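Local coordinates for protein fumarylacetoacetate hydrolase (Burkholderia xenovorans, PDB 5TI1) that probably hydrolyses fumarylacetoacetate to fumarate and acetoacetate, the last step of phenylalanine and tyrosine breakdown, at a site that binds magnesium, at residues D265-E270 / N278-A283; V200-G205 / F217-K222; I411-E416 / G437-A442. All blocks are in the same frame, centred on the assembly; numbering follows the deposited sequence.

Contact 1. Residues D265-E270 / N278-A283; sequences DIQQWE and NAKTFA. With NA (sodium ion), chain L.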
loop_
_atom_site.group_PDB
_atom_site.type_symbol
_atom_site.label_atom_id
_atom_site.label_comp_id
_atom_site.label_asym_id
_atom_site.label_seq_id
_atom_site.Cartn_x
_atom_site.Cartn_y
_atom_site.Cartn_z
ATOM N N ASP B 265 4.301 16.935 14.385
ATOM C CA ASP B 265 3.244 17.295 15.324
ATOM C C ASP B 265 1.942 16.585 14.981
ATOM O O ASP B 265 1.218 16.145 15.880
ATOM C CB ASP B 265 3.052 18.818 15.391
ATOM C CG ASP B 265 2.967 19.486 14.021
ATOM O OD1 ASP B 265 3.159 18.822 12.987
ATOM O OD2 ASP B 265 2.713 20.709 13.986
ATOM N N ILE B 266 1.631 16.451 13.687
ATOM C CA ILE B 266 0.505 15.615 13.280
ATOM C C ILE B 266 0.729 14.176 13.739
ATOM O O ILE B 266 -0.209 13.487 14.159
ATOM C CB ILE B 266 0.298 15.706 11.752
ATOM C CG1 ILE B 266 -0.153 17.121 11.358
ATOM C CG2 ILE B 266 -0.728 14.693 11.267
ATOM C CD1 ILE B 266 -0.431 17.286 9.871
ATOM N N GLN B 267 1.983 13.713 13.703
ATOM C CA GLN B 267 2.257 12.317 14.045
ATOM C C GLN B 267 2.018 12.059 15.524
ATOM O O GLN B 267 1.400 11.054 15.898
ATOM C CB GLN B 267 3.693 11.939 13.670
ATOM C CG GLN B 267 4.023 10.462 13.951
ATOM C CD GLN B 267 5.461 10.078 13.613
ATOM O OE1 GLN B 267 5.803 9.874 12.451
ATOM N NE2 GLN B 267 6.301 9.958 14.637
ATOM N N GLN B 268 2.512 12.956 16.380
ATOM C CA GLN B 268 2.403 12.778 17.824
ATOM C C GLN B 268 0.961 12.550 18.256
ATOM O O GLN B 268 0.686 11.709 19.120
ATOM C CB GLN B 268 2.981 14.000 18.537
ATOM C CG GLN B 268 3.709 13.686 19.821
ATOM C CD GLN B 268 5.018 12.963 19.569
ATOM O OE1 GLN B 268 5.045 11.744 19.411
ATOM N NE2 GLN B 268 6.113 13.719 19.523
ATOM N N TRP B 269 0.024 13.280 17.648
ATOM C CA TRP B 269 -1.362 13.236 18.091
ATOM C C TRP B 269 -2.124 12.031 17.539
ATOM O O TRP B 269 -3.028 11.524 18.212
ATOM C CB TRP B 269 -2.055 14.541 17.698
ATOM C CG TRP B 269 -3.543 14.570 17.883
ATOM C CD1 TRP B 269 -4.480 14.808 16.916
ATOM C CD2 TRP B 269 -4.270 14.379 19.105
ATOM N NE1 TRP B 269 -5.745 14.782 17.461
ATOM C CE2 TRP B 269 -5.644 14.518 18.801
ATOM C CE3 TRP B 269 -3.894 14.113 20.427
ATOM C CZ2 TRP B 269 -6.642 14.386 19.767
ATOM C CZ3 TRP B 269 -4.889 13.986 21.388
ATOM C CH2 TRP B 269 -6.246 14.119 21.051
ATOM N N GLU B 270 -1.778 11.547 16.342
ATOM C CA GLU B 270 -2.579 10.515 15.690
ATOM C C GLU B 270 -2.099 9.088 15.936
ATOM O O GLU B 270 -2.892 8.158 15.751
ATOM C CB GLU B 270 -2.596 10.735 14.172
ATOM C CG GLU B 270 -1.268 10.357 13.532
ATOM C CD GLU B 270 -1.228 10.536 12.034
ATOM O OE1 GLU B 270 -2.290 10.787 11.418
ATOM O OE2 GLU B 270 -0.114 10.431 11.473
ATOM N N ASN B 278 -1.534 10.060 8.679
ATOM C CA ASN B 278 -1.571 11.307 7.914
ATOM C C ASN B 278 -0.231 12.036 7.954
ATOM O O ASN B 278 0.123 12.741 7.006
ATOM C CB ASN B 278 -2.682 12.214 8.427
ATOM C CG ASN B 278 -4.051 11.810 7.909
ATOM O OD1 ASN B 278 -4.175 11.037 6.952
ATOM N ND2 ASN B 278 -5.087 12.352 8.527
ATOM N N ALA B 279 0.532 11.863 9.028
ATOM C CA ALA B 279 1.808 12.547 9.160
ATOM C C ALA B 279 2.843 12.071 8.157
ATOM O O ALA B 279 3.874 12.737 8.001
ATOM C CB ALA B 279 2.360 12.347 10.562
ATOM N N LYS B 280 2.608 10.928 7.498
ATOM C CA LYS B 280 3.568 10.342 6.574
ATOM C C LYS B 280 3.103 10.310 5.134
ATOM O O LYS B 280 3.937 10.375 4.228
ATOM C CB LYS B 280 3.895 8.900 6.978
ATOM C CG LYS B 280 4.485 8.768 8.355
ATOM C CD LYS B 280 5.891 9.278 8.371
ATOM C CE LYS B 280 6.740 8.511 9.359
ATOM N NZ LYS B 280 8.144 9.004 9.283
ATOM N N THR B 281 1.804 10.174 4.907
ATOM C CA THR B 281 1.293 9.798 3.603
ATOM C C THR B 281 1.053 10.984 2.685
ATOM O O THR B 281 0.616 10.773 1.551
ATOM C CB THR B 281 -0.015 9.029 3.756
ATOM O OG1 THR B 281 -0.997 9.903 4.326
ATOM C CG2 THR B 281 0.182 7.794 4.650
ATOM N N PHE B 282 1.301 12.219 3.137
ATOM C CA PHE B 282 1.061 13.365 2.263
ATOM C C PHE B 282 2.107 13.475 1.153
ATOM O O PHE B 282 1.841 14.118 0.133
ATOM C CB PHE B 282 1.006 14.663 3.084
ATOM C CG PHE B 282 2.301 15.013 3.773
ATOM C CD1 PHE B 282 2.565 14.561 5.052
ATOM C CD2 PHE B 282 3.239 15.812 3.141
ATOM C CE1 PHE B 282 3.756 14.884 5.688
ATOM C CE2 PHE B 282 4.426 16.142 3.763
ATOM C CZ PHE B 282 4.689 15.676 5.039
ATOM N N ALA B 283 3.272 12.848 1.319
ATOM C CA ALA B 283 4.338 12.898 0.320
ATOM C C ALA B 283 5.514 12.023 0.731
ATOM O O ALA B 283 5.933 12.044 1.889
ATOM C CB ALA B 283 4.845 14.329 0.108
HETATM NA NA NA L . 6.283 10.733 3.849
#
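The backbone N-H groups of N278 and A279, in the short, weakly bonded turn 278-281, are gripped by one carboxylate, that of E270 on helix 264-270. N278 N donates to E270 OE1 at 2.9 Å along a bent path (134°), whereas A279 N reaches E270 OE2, also at 2.9 Å, almost straight (164°). Both oxygens use their syn lone pairs, and OE2 also accepts from F277 N. E270 takes the crowded rotamer (chi1 74°) with an extended chain beyond, and the three converging N-H groups would be expected to stabilise its charge. The pairing joins helix 264-270, which carries the predicted substrate-binding Q267, to the metal-binding segment around K280 in this FAH-family hydrolase. K280 O binds the sodium ion at 2.4 Å and A283 O at the same distance, with D260, W261 and T284 completing the site.

Apolar packing centres on the methyl of A279. Q267 CB presses on A279 CB at 3.4 Å, and I266 CG2 lies 3.9 Å from the same carbon. Farther out, the extended side chain of Q267 crosses K280 obliquely and sets OE1 3.5 Å from K280 CE, while K280 NZ turns to S262.

Contact 2. Residues V200-G205 / F217-K222; sequences VRRPNG and FGACRK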
loop_
_atom_site.group_PDB
_atom_site.type_symbol
_atom_site.label_atom_id
_atom_site.label_comp_id
_atom_site.label_asym_id
_atom_site.label_seq_id
_atom_site.Cartn_x
_atom_site.Cartn_y
_atom_site.Cartn_z
ATOM N N VAL B 200 6.136 19.799 -2.603
ATOM C CA VAL B 200 5.453 19.127 -1.508
ATOM C C VAL B 200 4.720 20.173 -0.700
ATOM O O VAL B 200 5.336 21.115 -0.187
ATOM C CB VAL B 200 6.430 18.351 -0.616
ATOM C CG1 VAL B 200 5.688 17.788 0.586
ATOM C CG2 VAL B 200 7.097 17.239 -1.414
ATOM N N ARG B 201 3.417 20.012 -0.562
ATOM C CA ARG B 201 2.643 21.036 0.117
ATOM C C ARG B 201 2.592 20.728 1.600
ATOM O O ARG B 201 2.298 19.588 1.994
ATOM C CB ARG B 201 1.230 21.153 -0.439
ATOM C CG ARG B 201 0.534 22.356 0.196
ATOM C CD ARG B 201 -0.731 22.769 -0.498
ATOM N NE ARG B 201 -0.568 23.083 -1.919
ATOM C CZ ARG B 201 -0.248 24.278 -2.414
ATOM N NH1 ARG B 201 -0.008 25.310 -1.610
ATOM N NH2 ARG B 201 -0.149 24.433 -3.726
ATOM N N ARG B 202 2.897 21.738 2.414
ATOM C CA ARG B 202 2.795 21.614 3.856
ATOM C C ARG B 202 1.389 21.147 4.211
ATOM O O ARG B 202 0.408 21.791 3.804
ATOM C CB ARG B 202 3.100 22.943 4.548
ATOM C CG ARG B 202 2.936 22.923 6.077
ATOM C CD ARG B 202 3.243 24.302 6.694
ATOM N NE ARG B 202 4.581 24.775 6.343
ATOM C CZ ARG B 202 5.688 24.454 7.007
ATOM N NH1 ARG B 202 5.616 23.668 8.075
ATOM N NH2 ARG B 202 6.874 24.919 6.605
ATOM N N PRO B 203 1.245 20.036 4.925
ATOM C CA PRO B 203 -0.095 19.536 5.253
ATOM C C PRO B 203 -0.757 20.331 6.366
ATOM O O PRO B 203 -0.103 20.804 7.296
ATOM C CB PRO B 203 0.174 18.092 5.699
ATOM C CG PRO B 203 1.618 18.107 6.193
ATOM C CD PRO B 203 2.315 19.088 5.292
ATOM N N ASN B 204 -2.072 20.497 6.250
ATOM C CA ASN B 204 -2.894 20.804 7.407
ATOM C C ASN B 204 -3.305 19.500 8.085
ATOM O O ASN B 204 -3.256 18.430 7.485
ATOM C CB ASN B 204 -4.135 21.594 7.007
ATOM C CG ASN B 204 -3.799 22.961 6.450
ATOM O OD1 ASN B 204 -3.042 23.719 7.046
ATOM N ND2 ASN B 204 -4.343 23.268 5.287
ATOM N N GLY B 205 -3.713 19.600 9.343
ATOM C CA GLY B 205 -4.162 18.418 10.060
ATOM C C GLY B 205 -4.517 18.768 11.486
ATOM O O GLY B 205 -4.530 19.939 11.869
ATOM N N PHE B 217 -7.269 22.310 14.281
ATOM C CA PHE B 217 -6.966 22.102 12.872
ATOM C C PHE B 217 -6.064 23.236 12.399
ATOM O O PHE B 217 -6.406 24.402 12.575
ATOM C CB PHE B 217 -8.258 22.075 12.055
ATOM C CG PHE B 217 -8.048 21.826 10.589
ATOM C CD1 PHE B 217 -7.894 20.539 10.112
ATOM C CD2 PHE B 217 -8.010 22.874 9.692
ATOM C CE1 PHE B 217 -7.708 20.301 8.773
ATOM C CE2 PHE B 217 -7.822 22.639 8.348
ATOM C CZ PHE B 217 -7.675 21.345 7.895
ATOM N N GLY B 218 -4.921 22.905 11.810
ATOM C CA GLY B 218 -4.044 23.978 11.372
ATOM C C GLY B 218 -2.853 23.459 10.597
ATOM O O GLY B 218 -2.663 22.252 10.430
ATOM N N ALA B 219 -2.040 24.399 10.124
ATOM C CA ALA B 219 -0.862 24.036 9.348
ATOM C C ALA B 219 0.165 23.357 10.240
ATOM O O ALA B 219 0.457 23.828 11.345
ATOM C CB ALA B 219 -0.253 25.267 8.681
ATOM N N CYS B 220 0.689 22.230 9.764
ATOM C CA CYS B 220 1.812 21.558 10.411
ATOM C C CYS B 220 2.934 22.536 10.760
ATOM O O CYS B 220 3.360 23.336 9.924
ATOM C CB CYS B 220 2.326 20.471 9.468
ATOM S SG CYS B 220 3.986 19.972 9.770
ATOM N N ARG B 221 3.406 22.477 12.007
ATOM C CA ARG B 221 4.497 23.325 12.474
ATOM C C ARG B 221 5.822 22.587 12.638
ATOM O O ARG B 221 6.814 23.213 13.020
ATOM C CB ARG B 221 4.135 23.988 13.813
ATOM C CG ARG B 221 2.945 24.940 13.761
ATOM C CD ARG B 221 2.528 25.360 15.161
ATOM N NE ARG B 221 1.194 25.952 15.180
ATOM C CZ ARG B 221 0.566 26.364 16.279
ATOM N NH1 ARG B 221 1.149 26.254 17.468
ATOM N NH2 ARG B 221 -0.650 26.888 16.190
ATOM N N LYS B 222 5.873 21.279 12.378
ATOM C CA LYS B 222 7.097 20.493 12.541
ATOM C C LYS B 222 7.269 19.595 11.313
ATOM O O LYS B 222 7.213 18.365 11.393
ATOM C CB LYS B 222 7.068 19.678 13.829
ATOM C CG LYS B 222 7.196 20.512 15.082
ATOM C CD LYS B 222 7.561 19.634 16.269
ATOM C CE LYS B 222 7.706 20.446 17.532
ATOM N NZ LYS B 222 8.100 19.554 18.644
#
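Backbone pairing makes the tight part of this beta hairpin. G205 and G218 form an antiparallel hydrogen-bonded pair: G218 N donates to G205 O at 3.0 Å, in the carbonyl plane, and G205 N returns a bond to G218 O at 3.1 Å from above the plane of the G218 carbonyl. N204 and A219, the neighbouring non-hydrogen-bonded pair, come within 4.3 Å between CA atoms. Beyond the paired residues, where both segments leave the strand, C220 N bonds P203 O at 3.0 Å nearly along the C=O axis. C220 CB lies against the proline ring here, 4.1 Å from P203 CG.

R202 clasps the same loop. Its chain runs out with CG anti to the backbone N, then bends at chi3 (-56°), so that NH1 donates to C220 O at 2.9 Å while NE forms a salt bridge with D413 and NH2 bonds I411 O. Three partners thus fix the guanidinium.

The side of the hairpin with N204 and F217 is looser. The exposed F217 ring touches N204 CB with its CZ at 3.7 Å, and N204 OD1 only abuts A219, its ND2 being held by L443 O. In the fold, F217 meets Y313 of the second subunit, C220 rests on D265 of helix 264-270, P203 packs on A263 of strand 252-263, and strand 200-207 runs parallel to strand 429-440.

Contact 3. Residues I411-E416 / G437-A442; sequences IEDGDE and GEILPA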
loop_
_atom_site.group_PDB
_atom_site.type_symbol
_atom_site.label_atom_id
_atom_site.label_comp_id
_atom_site.label_asym_id
_atom_site.label_seq_id
_atom_site.Cartn_x
_atom_site.Cartn_y
_atom_site.Cartn_z
ATOM N N ILE B 411 11.520 22.435 8.814
ATOM C CA ILE B 411 11.521 22.974 7.458
ATOM C C ILE B 411 10.530 24.127 7.338
ATOM O O ILE B 411 9.406 24.069 7.854
ATOM C CB ILE B 411 11.186 21.875 6.438
ATOM C CG1 ILE B 411 12.213 20.737 6.480
ATOM C CG2 ILE B 411 11.113 22.463 5.034
ATOM C CD1 ILE B 411 11.721 19.493 5.747
ATOM N N GLU B 412 10.927 25.166 6.624
ATOM C CA GLU B 412 10.081 26.328 6.414
ATOM C C GLU B 412 9.624 26.391 4.960
ATOM O O GLU B 412 10.178 25.718 4.083
ATOM C CB GLU B 412 10.823 27.604 6.847
ATOM C CG GLU B 412 10.533 27.920 8.305
ATOM C CD GLU B 412 11.680 28.559 9.023
ATOM O OE1 GLU B 412 11.710 28.473 10.269
ATOM O OE2 GLU B 412 12.549 29.153 8.353
ATOM N N ASP B 413 8.563 27.173 4.728
ATOM C CA ASP B 413 7.996 27.300 3.392
ATOM C C ASP B 413 9.031 27.864 2.427
ATOM O O ASP B 413 9.799 28.764 2.772
ATOM C CB ASP B 413 6.755 28.196 3.423
ATOM C CG ASP B 413 5.576 27.557 4.161
ATOM O OD1 ASP B 413 5.620 26.345 4.478
ATOM O OD2 ASP B 413 4.588 28.277 4.412
ATOM N N GLY B 414 9.061 27.314 1.214
ATOM C CA GLY B 414 10.038 27.709 0.226
ATOM C C GLY B 414 11.415 27.082 0.380
ATOM O O GLY B 414 12.270 27.300 -0.491
ATOM N N ASP B 415 11.674 26.347 1.463
ATOM C CA ASP B 415 12.912 25.571 1.577
ATOM C C ASP B 415 12.918 24.422 0.574
ATOM O O ASP B 415 11.924 23.703 0.424
ATOM C CB ASP B 415 13.064 24.971 2.976
ATOM C CG ASP B 415 13.342 25.993 4.057
ATOM O OD1 ASP B 415 13.505 27.203 3.760
ATOM O OD2 ASP B 415 13.411 25.553 5.229
ATOM N N GLU B 416 14.052 24.220 -0.088
ATOM C CA GLU B 416 14.248 23.053 -0.939
ATOM C C GLU B 416 15.188 22.081 -0.234
ATOM O O GLU B 416 16.277 22.466 0.202
ATOM C CB GLU B 416 14.806 23.439 -2.315
ATOM C CG GLU B 416 15.034 22.235 -3.246
ATOM C CD GLU B 416 15.497 22.626 -4.651
ATOM O OE1 GLU B 416 16.525 23.337 -4.785
ATOM O OE2 GLU B 416 14.831 22.206 -5.625
ATOM N N GLY B 437 12.883 18.107 -3.179
ATOM C CA GLY B 437 11.544 18.662 -3.148
ATOM C C GLY B 437 11.570 20.009 -2.474
ATOM O O GLY B 437 12.387 20.255 -1.581
ATOM N N GLU B 438 10.664 20.888 -2.899
ATOM C CA GLU B 438 10.558 22.228 -2.342
ATOM C C GLU B 438 9.163 22.406 -1.751
ATOM O O GLU B 438 8.171 21.975 -2.342
ATOM C CB GLU B 438 10.870 23.275 -3.417
ATOM C CG GLU B 438 10.860 24.712 -2.924
ATOM C CD GLU B 438 11.518 25.674 -3.906
ATOM O OE1 GLU B 438 10.832 26.576 -4.410
ATOM O OE2 GLU B 438 12.724 25.514 -4.181
ATOM N N ILE B 439 9.089 23.005 -0.565
ATOM C CA ILE B 439 7.864 22.996 0.232
ATOM C C ILE B 439 6.958 24.152 -0.187
ATOM O O ILE B 439 7.395 25.309 -0.269
ATOM C CB ILE B 439 8.187 23.069 1.733
ATOM C CG1 ILE B 439 9.021 21.852 2.163
ATOM C CG2 ILE B 439 6.898 23.201 2.544
ATOM C CD1 ILE B 439 8.442 20.530 1.738
ATOM N N LEU B 440 5.682 23.835 -0.466
ATOM C CA LEU B 440 4.668 24.840 -0.752
ATOM C C LEU B 440 3.899 25.194 0.517
ATOM O O LEU B 440 3.708 24.338 1.388
ATOM C CB LEU B 440 3.701 24.332 -1.810
ATOM C CG LEU B 440 4.386 23.889 -3.104
ATOM C CD1 LEU B 440 3.353 23.440 -4.125
ATOM C CD2 LEU B 440 5.249 25.021 -3.655
ATOM N N PRO B 441 3.467 26.453 0.650
ATOM C CA PRO B 441 2.678 26.842 1.823
ATOM C C PRO B 441 1.423 25.990 1.952
ATOM O O PRO B 441 0.848 25.534 0.963
ATOM C CB PRO B 441 2.324 28.309 1.544
ATOM C CG PRO B 441 3.355 28.769 0.594
ATOM C CD PRO B 441 3.706 27.591 -0.251
ATOM N N ALA B 442 1.009 25.773 3.195
ATOM C CA ALA B 442 -0.209 25.021 3.435
ATOM C C ALA B 442 -1.399 25.766 2.844
ATOM O O ALA B 442 -1.370 26.988 2.672
ATOM C CB ALA B 442 -0.419 24.789 4.935
HETATM O O HOH W 1 2.323 27.213 5.240
#
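I439 stands at the middle of this contact, held through both its backbone and its side chain. G414 N donates to I439 O at 3.0 Å from above the carbonyl plane, and I439 N answers to D415 O at 3.1 Å in the plane. At the side chain, I439 CG1 meets I411 CG2 at 3.6 Å, the two chains crossing at about a right angle. E416 and E438 start the antiparallel pairing as a non-hydrogen-bonded pair. Their CB atoms point to the same face of the sheet, and E416 OE2 and E438 OE2 come within 4.2 Å; the expected repulsion is probably eased by R331, which forms a salt bridge with E416 OE1.

The approach depends on a type II beta turn from E412 to D415, with glycine at its third position (G414, phi 80°). D415 N closes the turn on E412 O, and D415 OD2 takes E412 N at 2.9 Å from above the carboxylate plane while also pairing with R408. At the turn's corner D413 OD2 approaches P441 CA to 3.5 Å and accepts from a water, which in turn accepts from A442 N at 2.8 Å; D413 OD1 faces R202.

The turn leads into strand 416-424, antiparallel to strand 429-440. Strand 429-440 is flanked on its other edge by strand 200-207, where I439 touches V200, and both isoleucines pack on W261 of strand 252-263.

In the fold
Contact 1 is the buried one and lies beside the bound metals, where a carboxylate holds two backbone N-H groups and carbonyl oxygens bind sodium. Contacts 2 and 3 are only partly buried and rest mainly on backbone hydrogen bonds, between strands in contact 2 and between a turn and a strand in contact 3. They share a sheet, since strands 200-207 and 429-440 are neighbours, and R202 joins them directly. Contact 2 is the middle member: D265 OD2 of contact 1 lies 2.7 Å from R221 N, a probable hydrogen bond, while contacts 1 and 3 do not touch, their centres about 17 Å apart. The second subunit reaches contacts 1 and 2 but not contact 3.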